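Local atomic coordinates of regulatory protein RecX (PDB entry 3E3V), a protein that probably modulates RecA activity and is represented here by a fragment holding its three three-helix units. Residues T77-S82 / I108-K113; E124-R129 / N140-S145. All coordinates share one frame; numbering follows the deposited sequence.

Interaction 1 (T77-S82 / I108-K113)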
ATOM      1  N   THR A  77      -4.363  -0.799  -6.438  1.00 19.28           N
ATOM      2  CA  THR A  77      -3.688  -1.994  -6.909  1.00 23.41           C
ATOM      3  C   THR A  77      -3.854  -3.161  -5.929  1.00 23.96           C
ATOM      4  O   THR A  77      -4.293  -4.239  -6.327  1.00 23.90           O
ATOM      5  CB  THR A  77      -2.197  -1.706  -7.148  1.00 23.62           C
ATOM      6  OG1 THR A  77      -2.079  -0.801  -8.258  1.00 28.03           O
ATOM      7  CG2 THR A  77      -1.428  -3.001  -7.463  1.00 24.59           C
ATOM      8  N   MET A  78      -3.532  -2.938  -4.651  1.00 24.12           N
ATOM      9  CA  MET A  78      -3.658  -3.990  -3.648  1.00 23.11           C
ATOM     10  C   MET A  78      -5.104  -4.476  -3.463  1.00 23.30           C
ATOM     11  O   MET A  78      -5.330  -5.665  -3.264  1.00 24.45           O
ATOM     12  CB  MET A  78      -3.055  -3.528  -2.310  1.00 22.06           C
ATOM     13  CG  MET A  78      -1.538  -3.276  -2.354  1.00 20.97           C
ATOM     14  SD  MET A  78      -0.519  -4.655  -2.946  1.00 17.26           S
ATOM     15  CE  MET A  78      -0.485  -5.647  -1.488  1.00 18.83           C
ATOM     16  N   MET A  79      -6.076  -3.566  -3.541  1.00 23.44           N
ATOM     17  CA  MET A  79      -7.498  -3.910  -3.416  1.00 22.28           C
ATOM     18  C   MET A  79      -7.881  -4.872  -4.542  1.00 24.16           C
ATOM     19  O   MET A  79      -8.627  -5.842  -4.350  1.00 23.13           O
ATOM     20  CB  MET A  79      -8.372  -2.646  -3.550  1.00 22.31           C
ATOM     21  CG  MET A  79      -8.474  -1.746  -2.326  1.00 20.41           C
ATOM     22  SD  MET A  79      -9.361  -0.204  -2.754  1.00 15.93           S
ATOM     23  CE  MET A  79     -10.960  -0.803  -3.160  1.00 21.03           C
ATOM     24  N   ASN A  80      -7.352  -4.593  -5.726  1.00 26.59           N
ATOM     25  CA  ASN A  80      -7.655  -5.400  -6.896  1.00 28.17           C
ATOM     26  C   ASN A  80      -6.787  -6.632  -7.140  1.00 29.92           C
ATOM     27  O   ASN A  80      -7.275  -7.624  -7.678  1.00 31.18           O
ATOM     28  CB  ASN A  80      -7.631  -4.518  -8.142  1.00 27.18           C
ATOM     29  CG  ASN A  80      -8.717  -3.461  -8.121  1.00 29.92           C
ATOM     30  OD1 ASN A  80      -9.842  -3.724  -7.688  1.00 31.40           O
ATOM     31  ND2 ASN A  80      -8.395  -2.261  -8.601  1.00 29.52           N
ATOM     32  N   THR A  81      -5.520  -6.597  -6.739  1.00 29.12           N
ATOM     33  CA  THR A  81      -4.642  -7.737  -7.001  1.00 29.04           C
ATOM     34  C   THR A  81      -4.151  -8.530  -5.792  1.00 29.22           C
ATOM     35  O   THR A  81      -3.445  -9.526  -5.962  1.00 29.19           O
ATOM     36  CB  THR A  81      -3.393  -7.289  -7.778  1.00 27.01           C
ATOM     37  OG1 THR A  81      -2.632  -6.383  -6.968  1.00 25.72           O
ATOM     38  CG2 THR A  81      -3.785  -6.582  -9.065  1.00 25.61           C
ATOM     39  N   SER A  82      -4.506  -8.108  -4.580  1.00 26.10           N
ATOM     40  CA  SER A  82      -4.033  -8.820  -3.401  1.00 25.17           C
ATOM     41  C   SER A  82      -5.130  -9.197  -2.431  1.00 24.88           C
ATOM     42  O   SER A  82      -6.282  -8.775  -2.559  1.00 23.29           O
ATOM     43  CB  SER A  82      -2.970  -7.991  -2.659  1.00 25.27           C
ATOM     44  OG  SER A  82      -3.565  -6.988  -1.849  1.00 24.22           O
ATOM     45  N   ILE A 108      -8.866   5.242   2.684  1.00 27.51           N
ATOM     46  CA  ILE A 108     -10.290   5.516   2.722  1.00 27.99           C
ATOM     47  C   ILE A 108     -10.964   4.872   1.510  1.00 26.72           C
ATOM     48  O   ILE A 108     -12.160   4.584   1.538  1.00 25.62           O
ATOM     49  CB  ILE A 108     -10.561   7.030   2.694  1.00 30.52           C
ATOM     50  CG1 ILE A 108      -9.947   7.689   3.936  1.00 32.24           C
ATOM     51  CG2 ILE A 108     -12.047   7.284   2.603  1.00 30.29           C
ATOM     52  CD1 ILE A 108     -10.452   7.132   5.246  1.00 35.07           C
ATOM     53  N   LEU A 109     -10.196   4.641   0.446  1.00 25.95           N
ATOM     54  CA  LEU A 109     -10.753   4.023  -0.757  1.00 26.17           C
ATOM     55  C   LEU A 109     -11.109   2.560  -0.530  1.00 25.45           C
ATOM     56  O   LEU A 109     -11.954   2.007  -1.234  1.00 25.43           O
ATOM     57  CB  LEU A 109      -9.772   4.135  -1.932  1.00 27.14           C
ATOM     58  CG  LEU A 109      -9.430   5.545  -2.421  1.00 30.66           C
ATOM     59  CD1 LEU A 109      -8.252   5.476  -3.397  1.00 29.35           C
ATOM     60  CD2 LEU A 109     -10.662   6.185  -3.082  1.00 31.10           C
ATOM     61  N   TYR A 110     -10.471   1.926   0.452  1.00 24.71           N
ATOM     62  CA  TYR A 110     -10.768   0.522   0.726  1.00 22.96           C
ATOM     63  C   TYR A 110     -11.933   0.477   1.706  1.00 22.73           C
ATOM     64  O   TYR A 110     -11.753   0.238   2.895  1.00 22.24           O
ATOM     65  CB  TYR A 110      -9.542  -0.195   1.315  1.00 22.36           C
ATOM     66  CG  TYR A 110      -9.526  -1.681   1.033  1.00 20.61           C
ATOM     67  CD1 TYR A 110     -10.641  -2.310   0.488  1.00 18.14           C
ATOM     68  CD2 TYR A 110      -8.396  -2.447   1.287  1.00 20.72           C
ATOM     69  CE1 TYR A 110     -10.636  -3.646   0.196  1.00 20.54           C
ATOM     70  CE2 TYR A 110      -8.379  -3.801   1.001  1.00 23.49           C
ATOM     71  CZ  TYR A 110      -9.503  -4.398   0.452  1.00 23.42           C
ATOM     72  OH  TYR A 110      -9.502  -5.747   0.151  1.00 21.49           O
ATOM     73  N   THR A 111     -13.131   0.723   1.177  1.00 24.44           N
ATOM     74  CA  THR A 111     -14.361   0.747   1.955  1.00 25.12           C
ATOM     75  C   THR A 111     -14.624  -0.571   2.677  1.00 26.09           C
ATOM     76  O   THR A 111     -14.095  -1.625   2.294  1.00 23.94           O
ATOM     77  CB  THR A 111     -15.580   1.086   1.050  1.00 26.19           C
ATOM     78  OG1 THR A 111     -15.766   0.049   0.080  1.00 27.68           O
ATOM     79  CG2 THR A 111     -15.350   2.413   0.318  1.00 24.31           C
ATOM     80  N   ASP A 112     -15.448  -0.506   3.719  1.00 25.13           N
ATOM     81  CA  ASP A 112     -15.780  -1.693   4.502  1.00 26.00           C
ATOM     82  C   ASP A 112     -16.411  -2.777   3.651  1.00 26.26           C
ATOM     83  O   ASP A 112     -16.018  -3.942   3.732  1.00 26.20           O
ATOM     84  CB  ASP A 112     -16.722  -1.340   5.650  1.00 28.30           C
ATOM     85  CG  ASP A 112     -16.017  -0.587   6.768  1.00 30.20           C
ATOM     86  OD1 ASP A 112     -14.810  -0.294   6.631  1.00 32.55           O
ATOM     87  OD2 ASP A 112     -16.669  -0.290   7.783  1.00 35.80           O
ATOM     88  N   LYS A 113     -17.384  -2.404   2.830  1.00 26.61           N
ATOM     89  CA  LYS A 113     -18.042  -3.393   1.991  1.00 27.97           C
ATOM     90  C   LYS A 113     -17.082  -4.055   1.009  1.00 26.12           C
ATOM     91  O   LYS A 113     -17.238  -5.227   0.690  1.00 27.30           O
ATOM     92  CB  LYS A 113     -19.254  -2.794   1.255  1.00 32.44           C
ATOM     93  CG  LYS A 113     -19.007  -1.538   0.444  1.00 37.64           C
ATOM     94  CD  LYS A 113     -18.523  -0.369   1.317  1.00 40.83           C
ATOM     95  CE  LYS A 113     -19.398  -0.135   2.536  1.00 38.61           C
ATOM     96  NZ  LYS A 113     -18.718   0.802   3.460  1.00 36.62           N
TER
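The C-terminal turn of helix 67-81 comes nearest the 108-113 linker at M79 and Y110, whose CA atoms lie 6.9 Å apart. The contact sets the last turn of a helix in the second RecX three-helix unit, a helix-turn-helix relative, against the inverse gamma turn centred on Y110. T111 follows as N-cap of helix 112-129. M79 and Y110 make a CH-pi and Met-aromatic contact. M79 CG sits over the centre of one ring face, 3.5 Å from the ring centroid and only 10° off its normal. The M79 sulfur SD is oblique to the ring, 4.5 Å from the centroid. With CG anti to the carbonyl carbon (chi1 -79°), M79 lies over the ring, and its extended chi2 takes SD on toward the linker backbone. A bend at chi3 then carries M79 CE to 3.5 Å from L109 O. L109 CB adds looser apolar contact with M79 SD. The buried Y110 side chain also meets I89, Q115, K118 and F151, so it lies where three helices and a loop come together. Cutting Y110 back to an alanine is likely to leave M79 CG without its aromatic face and open a gap beside helix 86-94. Beside the contact, the end of the helix has a doubly held carbonyl: M78 O accepts from S82 N and, on the opposite face of its plane, from S82 OG at 2.6 Å.

Interaction 2 (E124-R129 / N140-S145)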
ATOM      1  N   GLU A 124     -14.121 -18.168   2.373  1.00 25.04           N
ATOM      2  CA  GLU A 124     -14.775 -19.309   1.754  1.00 29.89           C
ATOM      3  C   GLU A 124     -13.762 -20.391   1.369  1.00 29.85           C
ATOM      4  O   GLU A 124     -14.010 -21.577   1.583  1.00 31.48           O
ATOM      5  CB  GLU A 124     -15.567 -18.874   0.518  1.00 33.02           C
ATOM      6  CG  GLU A 124     -16.809 -18.054   0.838  1.00 40.45           C
ATOM      7  CD  GLU A 124     -17.601 -17.679  -0.405  1.00 43.22           C
ATOM      8  OE1 GLU A 124     -18.092 -18.593  -1.100  1.00 46.39           O
ATOM      9  OE2 GLU A 124     -17.731 -16.469  -0.691  1.00 47.09           O
ATOM     10  N   LYS A 125     -12.625 -19.985   0.807  1.00 30.70           N
ATOM     11  CA  LYS A 125     -11.590 -20.941   0.407  1.00 31.71           C
ATOM     12  C   LYS A 125     -11.048 -21.677   1.617  1.00 30.65           C
ATOM     13  O   LYS A 125     -10.877 -22.893   1.592  1.00 31.06           O
ATOM     14  CB  LYS A 125     -10.434 -20.228  -0.293  1.00 35.10           C
ATOM     15  CG  LYS A 125     -10.773 -19.658  -1.651  1.00 41.38           C
ATOM     16  CD  LYS A 125      -9.604 -18.861  -2.224  1.00 44.19           C
ATOM     17  CE  LYS A 125      -9.981 -18.248  -3.561  1.00 46.84           C
ATOM     18  NZ  LYS A 125      -8.916 -17.352  -4.085  1.00 50.30           N
ATOM     19  N   LEU A 126     -10.768 -20.929   2.678  1.00 29.70           N
ATOM     20  CA  LEU A 126     -10.237 -21.515   3.900  1.00 28.95           C
ATOM     21  C   LEU A 126     -11.237 -22.437   4.595  1.00 29.16           C
ATOM     22  O   LEU A 126     -10.843 -23.401   5.256  1.00 29.47           O
ATOM     23  CB  LEU A 126      -9.803 -20.404   4.863  1.00 28.38           C
ATOM     24  CG  LEU A 126      -8.647 -19.546   4.357  1.00 28.96           C
ATOM     25  CD1 LEU A 126      -8.418 -18.377   5.287  1.00 27.67           C
ATOM     26  CD2 LEU A 126      -7.399 -20.415   4.249  1.00 30.11           C
ATOM     27  N   ALA A 127     -12.526 -22.137   4.458  1.00 27.93           N
ATOM     28  CA  ALA A 127     -13.561 -22.960   5.078  1.00 28.17           C
ATOM     29  C   ALA A 127     -13.506 -24.352   4.455  1.00 28.79           C
ATOM     30  O   ALA A 127     -13.602 -25.360   5.153  1.00 29.99           O
ATOM     31  CB  ALA A 127     -14.941 -22.330   4.866  1.00 23.80           C
ATOM     32  N   ASN A 128     -13.339 -24.394   3.137  1.00 29.46           N
ATOM     33  CA  ASN A 128     -13.242 -25.658   2.412  1.00 30.84           C
ATOM     34  C   ASN A 128     -11.951 -26.376   2.789  1.00 30.09           C
ATOM     35  O   ASN A 128     -11.918 -27.601   2.906  1.00 29.98           O
ATOM     36  CB  ASN A 128     -13.260 -25.398   0.903  1.00 32.30           C
ATOM     37  CG  ASN A 128     -14.566 -24.787   0.439  1.00 35.00           C
ATOM     38  OD1 ASN A 128     -14.623 -24.122  -0.593  1.00 38.32           O
ATOM     39  ND2 ASN A 128     -15.628 -25.020   1.199  1.00 37.86           N
ATOM     40  N   ARG A 129     -10.886 -25.606   2.977  1.00 29.21           N
ATOM     41  CA  ARG A 129      -9.605 -26.188   3.338  1.00 28.67           C
ATOM     42  C   ARG A 129      -9.658 -26.845   4.709  1.00 27.39           C
ATOM     43  O   ARG A 129      -9.072 -27.903   4.926  1.00 26.69           O
ATOM     44  CB  ARG A 129      -8.507 -25.125   3.337  1.00 28.77           C
ATOM     45  CG  ARG A 129      -7.124 -25.688   3.679  1.00 28.89           C
ATOM     46  CD  ARG A 129      -6.052 -24.610   3.678  1.00 30.16           C
ATOM     47  NE  ARG A 129      -5.980 -23.901   2.405  1.00 27.77           N
ATOM     48  CZ  ARG A 129      -5.141 -22.901   2.157  1.00 29.95           C
ATOM     49  NH1 ARG A 129      -4.297 -22.491   3.094  1.00 28.54           N
ATOM     50  NH2 ARG A 129      -5.151 -22.304   0.972  1.00 30.72           N
ATOM     51  N   ASN A 140     -11.613 -20.013  13.929  1.00 28.83           N
ATOM     52  CA  ASN A 140     -10.403 -19.503  14.572  1.00 28.75           C
ATOM     53  C   ASN A 140      -9.291 -19.376  13.533  1.00 27.86           C
ATOM     54  O   ASN A 140      -8.610 -18.350  13.465  1.00 26.28           O
ATOM     55  CB  ASN A 140      -9.935 -20.441  15.690  1.00 29.04           C
ATOM     56  CG  ASN A 140     -10.851 -20.420  16.896  1.00 33.28           C
ATOM     57  OD1 ASN A 140     -11.236 -19.354  17.378  1.00 35.38           O
ATOM     58  ND2 ASN A 140     -11.196 -21.599  17.399  1.00 37.39           N
ATOM     59  N   LYS A 141      -9.105 -20.422  12.731  1.00 25.72           N
ATOM     60  CA  LYS A 141      -8.074 -20.403  11.698  1.00 26.97           C
ATOM     61  C   LYS A 141      -8.361 -19.302  10.679  1.00 25.10           C
ATOM     62  O   LYS A 141      -7.453 -18.612  10.242  1.00 25.63           O
ATOM     63  CB  LYS A 141      -8.000 -21.753  10.975  1.00 29.00           C
ATOM     64  CG  LYS A 141      -7.423 -22.905  11.791  1.00 30.05           C
ATOM     65  CD  LYS A 141      -7.459 -24.194  10.966  1.00 33.79           C
ATOM     66  CE  LYS A 141      -6.777 -25.369  11.660  1.00 33.46           C
ATOM     67  NZ  LYS A 141      -7.383 -25.619  12.990  1.00 37.84           N
ATOM     68  N   ILE A 142      -9.622 -19.142  10.301  1.00 22.95           N
ATOM     69  CA  ILE A 142      -9.979 -18.114   9.324  1.00 23.93           C
ATOM     70  C   ILE A 142      -9.744 -16.704   9.882  1.00 24.90           C
ATOM     71  O   ILE A 142      -9.157 -15.858   9.206  1.00 23.43           O
ATOM     72  CB  ILE A 142     -11.454 -18.288   8.842  1.00 22.52           C
ATOM     73  CG1 ILE A 142     -11.585 -19.604   8.050  1.00 22.31           C
ATOM     74  CG2 ILE A 142     -11.855 -17.138   7.940  1.00 22.61           C
ATOM     75  CD1 ILE A 142     -13.024 -20.011   7.737  1.00 22.79           C
ATOM     76  N   LYS A 143     -10.185 -16.459  11.115  1.00 25.03           N
ATOM     77  CA  LYS A 143      -9.987 -15.154  11.746  1.00 26.03           C
ATOM     78  C   LYS A 143      -8.498 -14.824  11.816  1.00 23.80           C
ATOM     79  O   LYS A 143      -8.078 -13.697  11.564  1.00 23.68           O
ATOM     80  CB  LYS A 143     -10.553 -15.160  13.168  1.00 26.75           C
ATOM     81  CG  LYS A 143     -12.067 -15.126  13.236  1.00 33.76           C
ATOM     82  CD  LYS A 143     -12.573 -15.814  14.500  1.00 38.02           C
ATOM     83  CE  LYS A 143     -14.069 -15.629  14.672  1.00 41.38           C
ATOM     84  NZ  LYS A 143     -14.395 -14.194  14.906  1.00 46.83           N
ATOM     85  N   GLN A 144      -7.716 -15.832  12.174  1.00 22.99           N
ATOM     86  CA  GLN A 144      -6.273 -15.717  12.315  1.00 24.32           C
ATOM     87  C   GLN A 144      -5.630 -15.332  10.985  1.00 24.13           C
ATOM     88  O   GLN A 144      -4.793 -14.426  10.910  1.00 23.59           O
ATOM     89  CB  GLN A 144      -5.727 -17.061  12.805  1.00 26.17           C
ATOM     90  CG  GLN A 144      -4.266 -17.077  13.203  1.00 32.50           C
ATOM     91  CD  GLN A 144      -3.830 -18.451  13.692  1.00 35.58           C
ATOM     92  OE1 GLN A 144      -4.443 -19.017  14.608  1.00 37.03           O
ATOM     93  NE2 GLN A 144      -2.780 -19.002  13.077  1.00 33.14           N
ATOM     94  N   SER A 145      -6.022 -16.029   9.929  1.00 22.15           N
ATOM     95  CA  SER A 145      -5.485 -15.752   8.604  1.00 24.43           C
ATOM     96  C   SER A 145      -5.805 -14.307   8.183  1.00 23.05           C
ATOM     97  O   SER A 145      -4.934 -13.580   7.696  1.00 21.47           O
ATOM     98  CB  SER A 145      -6.068 -16.752   7.590  1.00 23.81           C
ATOM     99  OG  SER A 145      -5.544 -16.513   6.293  1.00 29.96           O
TER
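L126 packs on I142 and S145, and A127 on I142, where helix 112-129 meets helix 135-148 in an antiparallel-leaning helix pair of the third RecX three-helix unit. The axes of the two short segments approach to 9.8 Å and their directions differ by 141°. Between the two segments, the CA atoms of L126 and I142 are nearest, 6.4 Å apart. Apolar contacts carry most of the interface. L126 CB lies 3.7 Å from I142 CG1, so the two side chains meet near their bases. With I142 CG1 anti to the carbonyl carbon (chi1 -66°) and the chain extended beyond it, CD1 reaches the other helix. I142 CD1 settles by the backbone there, 3.9 Å from A127 N. The methyl A127 CB is a little farther from I142 CD1, at 4.2 Å. I142 is buried, and L163 of helix 153-165 also packs on it, so the third helix of the unit joins the same apolar patch. One contact within helix 112-129 borders this patch: L126 CD2 lies over the centre of one face of the R129 guanidinium, 3.9 Å above its plane. The mixed contact is between L126 and S145. S145 points its CB toward the facing helix, and its OG is anti to the backbone N. L126 CD1 touches both ends of this short side chain, 3.7 Å from S145 CB and 3.6 Å from S145 OG.

From the N terminus, the chain reaches interaction 1 at the end of helix 67-81. It then runs through helices 86-94 and 100-107 and returns at 108-113, which closes the first loop. Helix 112-129 starts there and carries the chain to interaction 2. A short turn and the first part of helix 135-148 close that second, shorter loop. The two loops follow in series; neither nests in nor crosses the other. Their centres are 20 Å apart and their nearest atoms about 9 Å. Interaction 1 ties the end of helix 67-81 to the turn that leads into helix 112-129. Interaction 2 pairs two helices within the third three-helix unit. Helix 112-129 serves both.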